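Clostripain-related protein (Bacteroides thetaiotaomicron, PDB 6NAG) probably cleaves peptide bonds in proteins as a secreted cysteine protease of the C11 (clostripain) family. Local coordinates at residues G111-G116 with G147-Q152; E138-T143 with Y283-F288. The protein carries 1 engineered substitution. All coordinates share one frame; numbering follows the deposited sequence.

Interaction 1: residues G111-G116 with G147-Q152; sequences GCHGMG and GGLNAQ
H113 N donates to G147 O over 2.9 Å, and the reciprocal bond from G147 N to H113 O has the same length, 2.9 Å. The two bonds make H113 and G147 an antiparallel hydrogen-bonded pair that joins strand 113-114 to strand 146-147 in a small three-stranded sheet. G147 suits this place because its backbone, with phi at 143°, would press a beta carbon against the preceding carbonyl oxygen. Beside it, the CB of C112 lies 3.4 Å from G147 O. Strand 113-114 directly follows the central strand 105-111, and H113-G114 matches the His-Gly motif of clan CD peptidases. H113 is therefore probably the catalytic histidine, an inference from the family; C112 also touches D178, just past central strand 171-177.

Further along, L149 packs against the imidazole. Its CD2 methyl sits over one ring face, 3.4 Å from the centroid of the H113 ring and 2° off the normal, a CH-pi contact. The H113 ring is placed beside its own backbone N, with CG anti to the carbonyl carbon (chi1 -71°), on the side where L149 lies, while G147 O is near the ring edge. The branched, apolar leucine can set a methyl over the ring centre without competing for its nitrogens; H113 NE2 bonds to N22 OD1. D21 OD2 accepts the backbone N-H groups of both L149 and N150, fixing the loop that presents the methyl.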
ATOM      1  N   GLY A 111     -18.798  -9.155   7.155  1.00 12.16           N
ATOM      2  CA  GLY A 111     -19.916 -10.071   7.286  1.00 12.93           C
ATOM      3  C   GLY A 111     -20.243 -10.794   5.993  1.00 13.24           C
ATOM      4  O   GLY A 111     -20.550 -10.166   4.981  1.00 12.66           O
ATOM      5  N   CYS A 112     -20.168 -12.122   6.038  1.00 14.50           N
ATOM      6  CA  CYS A 112     -20.477 -12.996   4.906  1.00 14.82           C
ATOM      7  C   CYS A 112     -20.418 -14.450   5.350  1.00 15.08           C
ATOM      8  O   CYS A 112     -20.427 -14.743   6.544  1.00 15.14           O
ATOM      9  CB  CYS A 112     -19.506 -12.780   3.741  1.00 20.28           C
ATOM     10  SG  CYS A 112     -20.181 -11.887   2.322  1.00 20.30           S
ATOM     11  N   HIS A 113     -20.356 -15.357   4.382  1.00 15.77           N
ATOM     12  CA  HIS A 113     -20.084 -16.756   4.678  1.00 16.32           C
ATOM     13  C   HIS A 113     -18.582 -16.946   4.820  1.00 15.76           C
ATOM     14  O   HIS A 113     -17.804 -16.350   4.078  1.00 14.64           O
ATOM     15  CB  HIS A 113     -20.636 -17.673   3.587  1.00 17.37           C
ATOM     16  CG  HIS A 113     -22.130 -17.759   3.563  1.00 17.91           C
ATOM     17  ND1 HIS A 113     -22.842 -18.555   4.433  1.00 18.00           N
ATOM     18  CD2 HIS A 113     -23.046 -17.158   2.768  1.00 18.71           C
ATOM     19  CE1 HIS A 113     -24.133 -18.437   4.180  1.00 19.09           C
ATOM     20  NE2 HIS A 113     -24.284 -17.595   3.173  1.00 18.68           N
ATOM     21  N   GLY A 114     -18.172 -17.773   5.775  1.00 17.08           N
ATOM     22  CA  GLY A 114     -16.760 -17.980   6.028  1.00 15.64           C
ATOM     23  C   GLY A 114     -16.323 -19.419   5.853  1.00 15.99           C
ATOM     24  O   GLY A 114     -17.098 -20.346   6.082  1.00 20.65           O
ATOM     25  N   MET A 115     -15.073 -19.604   5.445  1.00 15.80           N
ATOM     26  CA  MET A 115     -14.514 -20.936   5.260  1.00 15.79           C
ATOM     27  C   MET A 115     -13.019 -20.924   5.573  1.00 15.00           C
ATOM     28  O   MET A 115     -12.243 -21.688   5.002  1.00 20.92           O
ATOM     29  CB  MET A 115     -14.768 -21.431   3.834  1.00 17.14           C
ATOM     30  CG  MET A 115     -14.700 -22.942   3.670  1.00 18.08           C
ATOM     31  SD  MET A 115     -15.805 -23.813   4.795  1.00 28.13           S
ATOM     32  CE  MET A 115     -15.391 -25.510   4.406  1.00 19.34           C
ATOM     33  N   GLY A 116     -12.625 -20.041   6.483  1.00 14.10           N
ATOM     34  CA  GLY A 116     -11.252 -19.975   6.947  1.00 14.15           C
ATOM     35  C   GLY A 116     -10.219 -19.672   5.880  1.00 14.22           C
ATOM     36  O   GLY A 116     -10.410 -18.795   5.040  1.00 16.46           O
ATOM     37  N   GLY A 147     -17.097 -14.874   1.699  1.00 14.21           N
ATOM     38  CA  GLY A 147     -17.945 -14.249   0.702  1.00 14.75           C
ATOM     39  C   GLY A 147     -19.263 -14.973   0.525  1.00 15.46           C
ATOM     40  O   GLY A 147     -19.910 -15.349   1.500  1.00 14.46           O
ATOM     41  N   GLY A 148     -19.662 -15.171  -0.727  1.00 17.11           N
ATOM     42  CA  GLY A 148     -20.911 -15.842  -1.032  1.00 18.50           C
ATOM     43  C   GLY A 148     -20.781 -17.351  -0.995  1.00 21.11           C
ATOM     44  O   GLY A 148     -19.738 -17.886  -0.625  1.00 20.68           O
ATOM     45  N   LEU A 149     -21.851 -18.041  -1.377  1.00 23.84           N
ATOM     46  CA  LEU A 149     -21.843 -19.496  -1.419  1.00 28.93           C
ATOM     47  C   LEU A 149     -21.342 -19.988  -2.771  1.00 28.65           C
ATOM     48  O   LEU A 149     -21.037 -21.168  -2.941  1.00 29.79           O
ATOM     49  CB  LEU A 149     -23.237 -20.049  -1.130  1.00 34.04           C
ATOM     50  CG  LEU A 149     -23.829 -19.699   0.234  1.00 31.31           C
ATOM     51  CD1 LEU A 149     -25.296 -20.087   0.293  1.00 38.68           C
ATOM     52  CD2 LEU A 149     -23.042 -20.383   1.340  1.00 29.02           C
ATOM     53  N   ASN A 150     -21.264 -19.072  -3.731  1.00 28.61           N
ATOM     54  CA  ASN A 150     -20.684 -19.374  -5.034  1.00 28.08           C
ATOM     55  C   ASN A 150     -19.224 -18.959  -5.103  1.00 24.63           C
ATOM     56  O   ASN A 150     -18.849 -17.899  -4.606  1.00 22.94           O
ATOM     57  CB  ASN A 150     -21.460 -18.684  -6.155  1.00 31.01           C
ATOM     58  CG  ASN A 150     -22.867 -19.215  -6.303  1.00 41.13           C
ATOM     59  OD1 ASN A 150     -23.067 -20.395  -6.588  1.00 47.31           O
ATOM     60  ND2 ASN A 150     -23.852 -18.342  -6.135  1.00 44.87           N
ATOM     61  N   ALA A 151     -18.409 -19.793  -5.740  1.00 24.97           N
ATOM     62  CA  ALA A 151     -16.986 -19.515  -5.895  1.00 26.14           C
ATOM     63  C   ALA A 151     -16.761 -18.209  -6.650  1.00 24.89           C
ATOM     64  O   ALA A 151     -15.724 -17.564  -6.500  1.00 24.37           O
ATOM     65  CB  ALA A 151     -16.300 -20.666  -6.607  1.00 33.98           C
ATOM     66  N   GLN A 152     -17.745 -17.825  -7.456  1.00 25.45           N
ATOM     67  CA  GLN A 152     -17.709 -16.566  -8.189  1.00 26.24           C
ATOM     68  C   GLN A 152     -17.728 -15.375  -7.232  1.00 23.30           C
ATOM     69  O   GLN A 152     -17.187 -14.311  -7.535  1.00 22.04           O
ATOM     70  CB  GLN A 152     -18.891 -16.493  -9.159  1.00 29.53           C
ATOM     71  CG  GLN A 152     -18.979 -15.211  -9.969  1.00 37.42           C
ATOM     72  CD  GLN A 152     -20.243 -15.140 -10.803  1.00 58.44           C
ATOM     73  OE1 GLN A 152     -21.092 -16.031 -10.741  1.00 47.13           O
ATOM     74  NE2 GLN A 152     -20.377 -14.077 -11.587  1.00 51.78           N
TER

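Interaction 2: residues E138-T143 with Y283-F288; sequences ENVPMT and YYPVIF
V140 points its CG1 methyl into the angle between the Y284 ring and the pyrrolidine of P285. That one methyl lies 3.6 Å from CE2 of Y284 and 3.7 Å from CG of P285. Toward the phenol it comes in obliquely, meeting the ring on its CD2-CE2 side. With its CG anti to the backbone N (chi1 -172°), the ring of Y284 extends toward V140; its hydroxyl end reaches the neighbourhood of P141, with OH of Y284 4.4 Å from CD of P141.

The Y284-P285 peptide bond is cis, a geometry that proline tolerates far better than other residues. It bends the 283-288 loop and brings the tyrosine and proline rings together as the two surfaces that receive V140.

E138 approaches P285 from another direction. Its aliphatic carbons cross the proline ring at a slant, with CB of E138 3.7 Å from CD of P285. The chain of E138 is folded at chi2 (-69°), which keeps OE1 as well as the methylenes beside the proline, while OE2 is hydrogen-bonded to OG of S350. Between E138 and V140 the backbone makes an inverse gamma turn centred on N139, in which V140 N bonds back to E138 O, and both flanking side chains thereby face the 283-288 loop.

Two irregular surface loops, 140 residues apart in sequence, thus meet mainly through carbon surfaces, with no polar bond between them. Such contacts impose little directional restraint, so the loops' polar bonds to other parts of the chain probably do much to set their relative positions.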
ATOM      1  N   GLU A 138     -15.190 -38.405  -0.086  1.00 43.79           N
ATOM      2  CA  GLU A 138     -13.991 -38.044   0.657  1.00 37.21           C
ATOM      3  C   GLU A 138     -13.188 -39.308   0.935  1.00 35.37           C
ATOM      4  O   GLU A 138     -13.741 -40.407   0.950  1.00 36.24           O
ATOM      5  CB  GLU A 138     -14.348 -37.332   1.962  1.00 31.56           C
ATOM      6  CG  GLU A 138     -14.911 -35.935   1.776  1.00 28.34           C
ATOM      7  CD  GLU A 138     -13.875 -34.950   1.274  1.00 25.74           C
ATOM      8  OE1 GLU A 138     -12.684 -35.111   1.615  1.00 24.02           O
ATOM      9  OE2 GLU A 138     -14.248 -34.014   0.536  1.00 26.54           O
ATOM     10  N   ASN A 139     -11.886 -39.160   1.154  1.00 34.33           N
ATOM     11  CA  ASN A 139     -11.035 -40.314   1.417  1.00 35.18           C
ATOM     12  C   ASN A 139     -11.303 -40.894   2.803  1.00 33.45           C
ATOM     13  O   ASN A 139     -10.456 -40.830   3.694  1.00 32.80           O
ATOM     14  CB  ASN A 139      -9.560 -39.939   1.274  1.00 38.73           C
ATOM     15  CG  ASN A 139      -8.656 -41.154   1.200  1.00 52.71           C
ATOM     16  OD1 ASN A 139      -9.108 -42.261   0.907  1.00 47.15           O
ATOM     17  ND2 ASN A 139      -7.371 -40.952   1.462  1.00 59.57           N
ATOM     18  N   VAL A 140     -12.493 -41.461   2.971  1.00 34.81           N
ATOM     19  CA  VAL A 140     -12.919 -42.036   4.239  1.00 29.17           C
ATOM     20  C   VAL A 140     -13.338 -43.489   4.030  1.00 28.99           C
ATOM     21  O   VAL A 140     -13.632 -43.886   2.902  1.00 32.08           O
ATOM     22  CB  VAL A 140     -14.088 -41.235   4.854  1.00 26.98           C
ATOM     23  CG1 VAL A 140     -13.657 -39.809   5.150  1.00 26.07           C
ATOM     24  CG2 VAL A 140     -15.291 -41.251   3.926  1.00 27.64           C
ATOM     25  N   PRO A 141     -13.343 -44.293   5.107  1.00 26.87           N
ATOM     26  CA  PRO A 141     -13.825 -45.677   5.022  1.00 26.60           C
ATOM     27  C   PRO A 141     -15.212 -45.780   4.393  1.00 26.91           C
ATOM     28  O   PRO A 141     -16.145 -45.114   4.840  1.00 25.35           O
ATOM     29  CB  PRO A 141     -13.853 -46.123   6.483  1.00 25.27           C
ATOM     30  CG  PRO A 141     -12.762 -45.343   7.117  1.00 25.12           C
ATOM     31  CD  PRO A 141     -12.758 -44.003   6.430  1.00 26.21           C
ATOM     32  N   MET A 142     -15.334 -46.606   3.360  1.00 29.27           N
ATOM     33  CA  MET A 142     -16.579 -46.721   2.612  1.00 29.28           C
ATOM     34  C   MET A 142     -17.587 -47.638   3.295  1.00 25.77           C
ATOM     35  O   MET A 142     -17.226 -48.675   3.849  1.00 23.92           O
ATOM     36  CB  MET A 142     -16.300 -47.232   1.196  1.00 33.38           C
ATOM     37  CG  MET A 142     -15.399 -46.329   0.373  1.00 42.94           C
ATOM     38  SD  MET A 142     -16.131 -44.712   0.067  1.00100.95           S
ATOM     39  CE  MET A 142     -14.758 -43.863  -0.709  1.00 85.44           C
ATOM     40  N   THR A 143     -18.854 -47.240   3.250  1.00 26.26           N
ATOM     41  CA  THR A 143     -19.943 -48.078   3.733  1.00 24.06           C
ATOM     42  C   THR A 143     -20.845 -48.459   2.564  1.00 23.72           C
ATOM     43  O   THR A 143     -20.633 -48.005   1.440  1.00 24.48           O
ATOM     44  CB  THR A 143     -20.767 -47.374   4.825  1.00 22.91           C
ATOM     45  OG1 THR A 143     -21.205 -46.095   4.349  1.00 22.86           O
ATOM     46  CG2 THR A 143     -19.929 -47.182   6.077  1.00 21.62           C
ATOM     47  N   TYR A 283     -17.721 -31.116   9.755  1.00 17.14           N
ATOM     48  CA  TYR A 283     -17.350 -31.836   8.544  1.00 18.09           C
ATOM     49  C   TYR A 283     -16.628 -33.145   8.844  1.00 21.09           C
ATOM     50  O   TYR A 283     -16.059 -33.322   9.922  1.00 20.93           O
ATOM     51  CB  TYR A 283     -16.469 -30.953   7.659  1.00 18.39           C
ATOM     52  CG  TYR A 283     -17.094 -29.619   7.326  1.00 25.26           C
ATOM     53  CD1 TYR A 283     -18.435 -29.528   6.979  1.00 26.13           C
ATOM     54  CD2 TYR A 283     -16.348 -28.449   7.374  1.00 19.83           C
ATOM     55  CE1 TYR A 283     -19.014 -28.310   6.679  1.00 27.81           C
ATOM     56  CE2 TYR A 283     -16.918 -27.228   7.076  1.00 21.32           C
ATOM     57  CZ  TYR A 283     -18.251 -27.164   6.729  1.00 32.25           C
ATOM     58  OH  TYR A 283     -18.824 -25.948   6.431  1.00 41.63           O
ATOM     59  N   TYR A 284     -16.664 -34.063   7.884  1.00 18.33           N
ATOM     60  CA  TYR A 284     -15.912 -35.307   7.979  1.00 18.78           C
ATOM     61  C   TYR A 284     -15.307 -35.655   6.623  1.00 19.63           C
ATOM     62  O   TYR A 284     -16.037 -35.898   5.664  1.00 25.29           O
ATOM     63  CB  TYR A 284     -16.797 -36.448   8.479  1.00 18.76           C
ATOM     64  CG  TYR A 284     -16.026 -37.713   8.777  1.00 22.65           C
ATOM     65  CD1 TYR A 284     -15.157 -37.780   9.857  1.00 19.13           C
ATOM     66  CD2 TYR A 284     -16.167 -38.841   7.979  1.00 22.50           C
ATOM     67  CE1 TYR A 284     -14.447 -38.932  10.134  1.00 21.17           C
ATOM     68  CE2 TYR A 284     -15.462 -39.999   8.249  1.00 20.61           C
ATOM     69  CZ  TYR A 284     -14.604 -40.039   9.327  1.00 20.10           C
ATOM     70  OH  TYR A 284     -13.900 -41.188   9.600  1.00 20.25           O
ATOM     71  N   PRO A 285     -13.965 -35.682   6.533  1.00 19.33           N
ATOM     72  CA  PRO A 285     -12.984 -35.447   7.602  1.00 18.31           C
ATOM     73  C   PRO A 285     -12.983 -34.013   8.129  1.00 17.03           C
ATOM     74  O   PRO A 285     -13.394 -33.093   7.423  1.00 20.78           O
ATOM     75  CB  PRO A 285     -11.643 -35.766   6.927  1.00 19.34           C
ATOM     76  CG  PRO A 285     -11.989 -36.575   5.726  1.00 20.25           C
ATOM     77  CD  PRO A 285     -13.308 -36.050   5.269  1.00 19.82           C
ATOM     78  N   VAL A 286     -12.532 -33.843   9.367  1.00 16.48           N
ATOM     79  CA  VAL A 286     -12.496 -32.533  10.003  1.00 15.64           C
ATOM     80  C   VAL A 286     -11.501 -31.613   9.304  1.00 15.02           C
ATOM     81  O   VAL A 286     -10.398 -32.028   8.952  1.00 15.16           O
ATOM     82  CB  VAL A 286     -12.123 -32.651  11.496  1.00 15.23           C
ATOM     83  CG1 VAL A 286     -12.161 -31.289  12.175  1.00 14.20           C
ATOM     84  CG2 VAL A 286     -13.050 -33.625  12.199  1.00 15.78           C
ATOM     85  N   ILE A 287     -11.902 -30.363   9.095  1.00 14.50           N
ATOM     86  CA  ILE A 287     -11.020 -29.370   8.501  1.00 14.52           C
ATOM     87  C   ILE A 287     -10.381 -28.503   9.581  1.00 14.84           C
ATOM     88  O   ILE A 287      -9.177 -28.250   9.557  1.00 18.85           O
ATOM     89  CB  ILE A 287     -11.771 -28.468   7.502  1.00 14.39           C
ATOM     90  CG1 ILE A 287     -12.432 -29.315   6.412  1.00 15.49           C
ATOM     91  CG2 ILE A 287     -10.827 -27.449   6.886  1.00 13.90           C
ATOM     92  CD1 ILE A 287     -13.230 -28.509   5.412  1.00 16.97           C
ATOM     93  N   PHE A 288     -11.194 -28.058  10.535  1.00 13.37           N
ATOM     94  CA  PHE A 288     -10.726 -27.144  11.569  1.00 13.25           C
ATOM     95  C   PHE A 288     -10.664 -27.810  12.942  1.00 14.32           C
ATOM     96  O   PHE A 288     -11.688 -28.002  13.598  1.00 17.14           O
ATOM     97  CB  PHE A 288     -11.630 -25.909  11.627  1.00 12.98           C
ATOM     98  CG  PHE A 288     -11.805 -25.227  10.299  1.00 13.09           C
ATOM     99  CD1 PHE A 288     -10.823 -24.387   9.801  1.00 12.92           C
ATOM    100  CD2 PHE A 288     -12.952 -25.426   9.549  1.00 13.44           C
ATOM    101  CE1 PHE A 288     -10.980 -23.759   8.579  1.00 12.89           C
ATOM    102  CE2 PHE A 288     -13.115 -24.801   8.327  1.00 13.70           C
ATOM    103  CZ  PHE A 288     -12.128 -23.967   7.842  1.00 13.15           C
TER

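How the interactions relate
Interaction 1 is largely buried and directional, a pair of backbone bonds beside the central sheet with a methyl laid on an imidazole. Interaction 2 lies at the surface, about 24 Å from the chain centre, and relies on van der Waals contact between loops. Their centres are about 22 Å apart, yet the segments alternate along the sequence: 138-143 belongs to the connection between 111-116 and 147-152, leading toward strand 146-147. The two also touch directly, where M115 CE packs 3.5 Å from Y283 CE2 and 3.8 Å from I287 CD1. The 283-288 loop thus touches both M115-G116, just before that connection, and 138-143, within its later part.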